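Long-range contact in adhesion and penetration protein autotransporter (Haemophilus influenzae, PDB 3SYJ), which promotes bacterial adherence to and invasion of host cells by binding a host structure, and is probably a serine protease: residues I131-S143 with G250-I262. Sequence-based numbering, arbitrary orientation.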
loop_
_atom_site.group_PDB
_atom_site.type_symbol
_atom_site.label_atom_id
_atom_site.label_comp_id
_atom_site.label_asym_id
_atom_site.label_seq_id
_atom_site.Cartn_x
_atom_site.Cartn_y
_atom_site.Cartn_z
ATOM N N ILE A 131 -42.549 -14.489 -41.093
ATOM C CA ILE A 131 -41.477 -14.542 -42.074
ATOM C C ILE A 131 -41.996 -14.063 -43.424
ATOM O O ILE A 131 -43.154 -14.291 -43.771
ATOM C CB ILE A 131 -40.876 -15.971 -42.190
ATOM C CG1 ILE A 131 -39.559 -15.941 -42.955
ATOM C CG2 ILE A 131 -41.846 -16.937 -42.846
ATOM C CD1 ILE A 131 -38.635 -17.076 -42.584
ATOM N N ASP A 132 -41.141 -13.379 -44.176
ATOM C CA ASP A 132 -41.513 -12.914 -45.501
ATOM C C ASP A 132 -41.539 -14.062 -46.494
ATOM O O ASP A 132 -40.831 -15.060 -46.322
ATOM C CB ASP A 132 -40.540 -11.838 -45.987
ATOM C CG ASP A 132 -40.649 -10.551 -45.198
ATOM O OD1 ASP A 132 -41.556 -10.454 -44.347
ATOM O OD2 ASP A 132 -39.829 -9.641 -45.431
ATOM N N MET A 133 -42.357 -13.905 -47.535
ATOM C CA MET A 133 -42.419 -14.844 -48.648
ATOM C C MET A 133 -41.520 -14.453 -49.835
ATOM O O MET A 133 -41.276 -13.270 -50.086
ATOM C CB MET A 133 -43.852 -14.938 -49.155
ATOM C CG MET A 133 -44.854 -15.365 -48.118
ATOM S SD MET A 133 -46.440 -15.616 -48.912
ATOM C CE MET A 133 -47.377 -16.341 -47.578
ATOM N N THR A 134 -41.034 -15.453 -50.568
ATOM C CA THR A 134 -40.390 -15.194 -51.851
ATOM C C THR A 134 -41.498 -14.764 -52.806
ATOM O O THR A 134 -42.661 -15.121 -52.608
ATOM C CB THR A 134 -39.627 -16.435 -52.399
ATOM O OG1 THR A 134 -40.494 -17.577 -52.428
ATOM C CG2 THR A 134 -38.418 -16.742 -51.535
ATOM N N SER A 135 -41.158 -13.991 -53.831
ATOM C CA SER A 135 -42.200 -13.379 -54.651
ATOM C C SER A 135 -42.318 -13.943 -56.066
ATOM O O SER A 135 -43.331 -13.743 -56.734
ATOM C CB SER A 135 -42.006 -11.868 -54.704
ATOM O OG SER A 135 -40.704 -11.556 -55.151
ATOM N N ASN A 136 -41.287 -14.645 -56.522
ATOM C CA ASN A 136 -41.275 -15.179 -57.880
ATOM C C ASN A 136 -41.894 -16.565 -57.914
ATOM O O ASN A 136 -41.641 -17.384 -57.030
ATOM C CB ASN A 136 -39.840 -15.222 -58.400
ATOM C CG ASN A 136 -39.760 -15.304 -59.917
ATOM O OD1 ASN A 136 -40.463 -16.089 -60.552
ATOM N ND2 ASN A 136 -38.875 -14.498 -60.502
ATOM N N MET A 137 -42.716 -16.829 -58.921
ATOM C CA MET A 137 -43.365 -18.132 -59.032
ATOM C C MET A 137 -42.596 -19.103 -59.939
ATOM O O MET A 137 -42.951 -20.280 -60.051
ATOM C CB MET A 137 -44.811 -17.983 -59.504
ATOM C CG MET A 137 -45.663 -17.079 -58.626
ATOM S SD MET A 137 -45.842 -17.669 -56.930
ATOM C CE MET A 137 -46.470 -19.315 -57.201
ATOM N N ASN A 138 -41.535 -18.618 -60.574
ATOM C CA ASN A 138 -40.686 -19.494 -61.365
ATOM C C ASN A 138 -39.631 -20.195 -60.505
ATOM O O ASN A 138 -38.684 -19.568 -60.027
ATOM C CB ASN A 138 -40.028 -18.724 -62.509
ATOM C CG ASN A 138 -39.075 -19.594 -63.325
ATOM O OD1 ASN A 138 -39.323 -20.792 -63.547
ATOM N ND2 ASN A 138 -37.973 -18.992 -63.776
ATOM N N GLY A 139 -39.802 -21.499 -60.318
ATOM C CA GLY A 139 -38.888 -22.291 -59.517
ATOM C C GLY A 139 -37.421 -22.143 -59.882
ATOM O O GLY A 139 -36.554 -22.194 -59.009
ATOM N N SER A 140 -37.132 -21.958 -61.165
ATOM C CA SER A 140 -35.752 -21.813 -61.625
ATOM C C SER A 140 -35.025 -20.620 -60.993
ATOM O O SER A 140 -33.795 -20.615 -60.898
ATOM C CB SER A 140 -35.703 -21.713 -63.151
ATOM O OG SER A 140 -36.282 -22.863 -63.750
ATOM N N THR A 141 -35.788 -19.617 -60.564
ATOM C CA THR A 141 -35.231 -18.408 -59.950
ATOM C C THR A 141 -34.271 -18.717 -58.813
ATOM O O THR A 141 -33.271 -18.029 -58.625
ATOM C CB THR A 141 -36.351 -17.533 -59.348
ATOM O OG1 THR A 141 -37.229 -17.097 -60.388
ATOM C CG2 THR A 141 -35.770 -16.317 -58.617
ATOM N N TYR A 142 -34.594 -19.759 -58.059
ATOM C CA TYR A 142 -33.962 -20.011 -56.771
ATOM C C TYR A 142 -32.774 -20.963 -56.848
ATOM O O TYR A 142 -32.142 -21.254 -55.832
ATOM C CB TYR A 142 -35.022 -20.506 -55.784
ATOM C CG TYR A 142 -36.188 -19.546 -55.719
ATOM C CD1 TYR A 142 -36.074 -18.333 -55.042
ATOM C CD2 TYR A 142 -37.389 -19.825 -56.367
ATOM C CE1 TYR A 142 -37.126 -17.437 -54.995
ATOM C CE2 TYR A 142 -38.448 -18.931 -56.326
ATOM C CZ TYR A 142 -38.305 -17.739 -55.638
ATOM O OH TYR A 142 -39.338 -16.841 -55.584
ATOM N N SER A 143 -32.466 -21.421 -58.060
ATOM C CA SER A 143 -31.355 -22.347 -58.284
ATOM C C SER A 143 -29.990 -21.675 -58.141
ATOM O O SER A 143 -29.002 -22.331 -57.824
ATOM C CB SER A 143 -31.478 -22.982 -59.667
ATOM O OG SER A 143 -32.669 -23.742 -59.753
ATOM N N GLY A 250 -41.424 -32.820 -53.818
ATOM C CA GLY A 250 -41.924 -31.687 -54.576
ATOM C C GLY A 250 -42.463 -30.612 -53.650
ATOM O O GLY A 250 -43.069 -30.916 -52.619
ATOM N N PHE A 251 -42.245 -29.355 -54.022
ATOM C CA PHE A 251 -42.698 -28.221 -53.226
ATOM C C PHE A 251 -43.550 -27.285 -54.050
ATOM O O PHE A 251 -43.204 -26.953 -55.180
ATOM C CB PHE A 251 -41.500 -27.447 -52.670
ATOM C CG PHE A 251 -40.690 -28.234 -51.697
ATOM C CD1 PHE A 251 -41.003 -28.214 -50.352
ATOM C CD2 PHE A 251 -39.640 -29.029 -52.130
ATOM C CE1 PHE A 251 -40.273 -28.950 -49.452
ATOM C CE2 PHE A 251 -38.899 -29.772 -51.234
ATOM C CZ PHE A 251 -39.218 -29.735 -49.891
ATOM N N GLN A 252 -44.668 -26.859 -53.479
ATOM C CA GLN A 252 -45.440 -25.774 -54.066
ATOM C C GLN A 252 -44.866 -24.440 -53.578
ATOM O O GLN A 252 -44.829 -24.181 -52.373
ATOM C CB GLN A 252 -46.908 -25.896 -53.667
ATOM C CG GLN A 252 -47.604 -27.091 -54.283
ATOM C CD GLN A 252 -47.668 -27.000 -55.785
ATOM O OE1 GLN A 252 -47.024 -27.770 -56.489
ATOM N NE2 GLN A 252 -48.438 -26.047 -56.288
ATOM N N LEU A 253 -44.402 -23.607 -54.506
ATOM C CA LEU A 253 -43.846 -22.306 -54.147
ATOM C C LEU A 253 -44.901 -21.440 -53.454
ATOM O O LEU A 253 -46.095 -21.615 -53.681
ATOM C CB LEU A 253 -43.287 -21.593 -55.383
ATOM C CG LEU A 253 -42.155 -22.309 -56.134
ATOM C CD1 LEU A 253 -41.682 -21.467 -57.309
ATOM C CD2 LEU A 253 -40.985 -22.638 -55.221
ATOM N N VAL A 254 -44.467 -20.519 -52.596
ATOM C CA VAL A 254 -45.421 -19.675 -51.874
ATOM C C VAL A 254 -45.999 -18.618 -52.802
ATOM O O VAL A 254 -45.324 -18.156 -53.723
ATOM C CB VAL A 254 -44.790 -19.001 -50.638
ATOM C CG1 VAL A 254 -44.466 -20.049 -49.572
ATOM C CG2 VAL A 254 -43.548 -18.210 -51.039
ATOM N N ARG A 255 -47.243 -18.229 -52.539
ATOM C CA ARG A 255 -47.974 -17.343 -53.438
ATOM C C ARG A 255 -48.264 -15.972 -52.819
ATOM O O ARG A 255 -49.282 -15.768 -52.173
ATOM C CB ARG A 255 -49.246 -18.042 -53.919
ATOM C CG ARG A 255 -48.926 -19.419 -54.506
ATOM C CD ARG A 255 -50.151 -20.194 -54.960
ATOM N NE ARG A 255 -49.808 -21.585 -55.249
ATOM C CZ ARG A 255 -50.692 -22.574 -55.313
ATOM N NH1 ARG A 255 -51.976 -22.327 -55.121
ATOM N NH2 ARG A 255 -50.294 -23.811 -55.564
ATOM N N LYS A 256 -47.348 -15.035 -53.039
ATOM C CA LYS A 256 -47.401 -13.715 -52.426
ATOM C C LYS A 256 -48.596 -12.886 -52.912
ATOM O O LYS A 256 -49.183 -12.127 -52.144
ATOM C CB LYS A 256 -46.097 -12.977 -52.723
ATOM C CG LYS A 256 -45.905 -11.664 -51.991
ATOM C CD LYS A 256 -45.020 -11.849 -50.773
ATOM C CE LYS A 256 -44.291 -10.558 -50.413
ATOM N NZ LYS A 256 -43.339 -10.126 -51.481
ATOM N N SER A 257 -48.950 -13.025 -54.187
ATOM C CA SER A 257 -50.056 -12.261 -54.762
ATOM C C SER A 257 -51.394 -12.766 -54.268
ATOM O O SER A 257 -52.330 -11.991 -54.080
ATOM C CB SER A 257 -50.033 -12.323 -56.288
ATOM O OG SER A 257 -49.249 -11.273 -56.821
ATOM N N TYR A 258 -51.487 -14.074 -54.081
ATOM C CA TYR A 258 -52.707 -14.664 -53.565
ATOM C C TYR A 258 -52.883 -14.233 -52.126
ATOM O O TYR A 258 -53.979 -13.864 -51.707
ATOM C CB TYR A 258 -52.637 -16.181 -53.655
ATOM C CG TYR A 258 -53.743 -16.920 -52.945
ATOM C CD1 TYR A 258 -55.055 -16.847 -53.394
ATOM C CD2 TYR A 258 -53.467 -17.723 -51.846
ATOM C CE1 TYR A 258 -56.069 -17.545 -52.756
ATOM C CE2 TYR A 258 -54.467 -18.426 -51.205
ATOM C CZ TYR A 258 -55.768 -18.333 -51.664
ATOM O OH TYR A 258 -56.766 -19.029 -51.025
ATOM N N PHE A 259 -51.800 -14.262 -51.363
ATOM C CA PHE A 259 -51.902 -13.856 -49.974
ATOM C C PHE A 259 -52.360 -12.405 -49.858
ATOM O O PHE A 259 -53.166 -12.080 -48.994
ATOM C CB PHE A 259 -50.587 -14.026 -49.228
ATOM C CG PHE A 259 -50.621 -13.433 -47.860
ATOM C CD1 PHE A 259 -51.291 -14.078 -46.835
ATOM C CD2 PHE A 259 -50.037 -12.201 -47.608
ATOM C CE1 PHE A 259 -51.350 -13.525 -45.569
ATOM C CE2 PHE A 259 -50.095 -11.645 -46.346
ATOM C CZ PHE A 259 -50.756 -12.311 -45.326
ATOM N N ASP A 260 -51.837 -11.541 -50.725
ATOM C CA ASP A 260 -52.221 -10.133 -50.735
ATOM C C ASP A 260 -53.716 -9.973 -50.962
ATOM O O ASP A 260 -54.350 -9.109 -50.358
ATOM C CB ASP A 260 -51.433 -9.350 -51.791
ATOM C CG ASP A 260 -49.990 -9.102 -51.376
ATOM O OD1 ASP A 260 -49.651 -9.393 -50.207
ATOM O OD2 ASP A 260 -49.194 -8.617 -52.217
ATOM N N GLU A 261 -54.288 -10.808 -51.821
ATOM C CA GLU A 261 -55.728 -10.754 -52.047
ATOM C C GLU A 261 -56.517 -11.130 -50.794
ATOM O O GLU A 261 -57.557 -10.542 -50.511
ATOM C CB GLU A 261 -56.133 -11.645 -53.217
ATOM C CG GLU A 261 -55.645 -11.140 -54.560
ATOM C CD GLU A 261 -55.936 -12.116 -55.678
ATOM O OE1 GLU A 261 -56.731 -13.051 -55.452
ATOM O OE2 GLU A 261 -55.369 -11.950 -56.780
ATOM N N ILE A 262 -56.024 -12.116 -50.049
ATOM C CA ILE A 262 -56.681 -12.540 -48.820
ATOM C C ILE A 262 -56.585 -11.423 -47.794
ATOM O O ILE A 262 -57.551 -11.090 -47.122
ATOM C CB ILE A 262 -56.013 -13.800 -48.217
ATOM C CG1 ILE A 262 -56.049 -14.970 -49.204
ATOM C CG2 ILE A 262 -56.658 -14.171 -46.883
ATOM C CD1 ILE A 262 -57.399 -15.213 -49.823
HETATM O O HOH W 1 -42.474 -18.102 -54.226
HETATM O O HOH W 2 -44.751 -15.386 -54.317
#
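In the chymotrypsin-like protease domain of the Hap passenger, the turn between strand 249-253 and helix 256-266 packs against the loop that leads to strand 151-155, with Leu253, Val254 and Lys256 set against Met133, Thr134 and Met137. Two water molecules link the segments. One donates to Val254 O at 2.9 Å and to Thr134 O at 2.7 Å and accepts from Lys256 N, so a backbone NH in the first turn of the helix, which has no carbonyl before it in the helix to bond, gains a partner. The other lies 2.9 Å from Val254 O and shares its protons among several acceptors, Asn136 O among them. It also bonds Thr134 OG1 at 2.7 Å, and that hydroxyl bonds Asn235 of strand 231-238 as well.

Around the waters the side chains pack by van der Waals contact, some of it against backbone oxygens. Val254 places CG2 between its backbone N and carbonyl carbon (chi1 -68° for CG1), where the methyl meets Thr134 OG1 at 3.4 Å and then Met133 CB. The slim, extended Met133 runs on along the start of the helix until CE approaches Phe259 CB. Lys256 suits the border: its methylene CD lies on Met133 CB at 3.7 Å, while the chain bends to bring the ammonium beside Ser135. Met137 is folded at chi2 and chi3 (-62° and -55°), which sets CE on Arg255 CG at 3.6 Å; the guanidinium beyond bonds the carbonyl of Glu113 and makes a cation-pi contact with Tyr104. Leu253 suits its place because its branched end fits beside the loop backbone: CD1 lies 3.2 Å from Met137 O, near Gly139 N, and at the edge of the Tyr142 ring, whose hydroxyl donates to Asn136 O.

A strand-helix turn thus meets an irregular loop, and with no direct hydrogen bond between them the two waters carry the polar links.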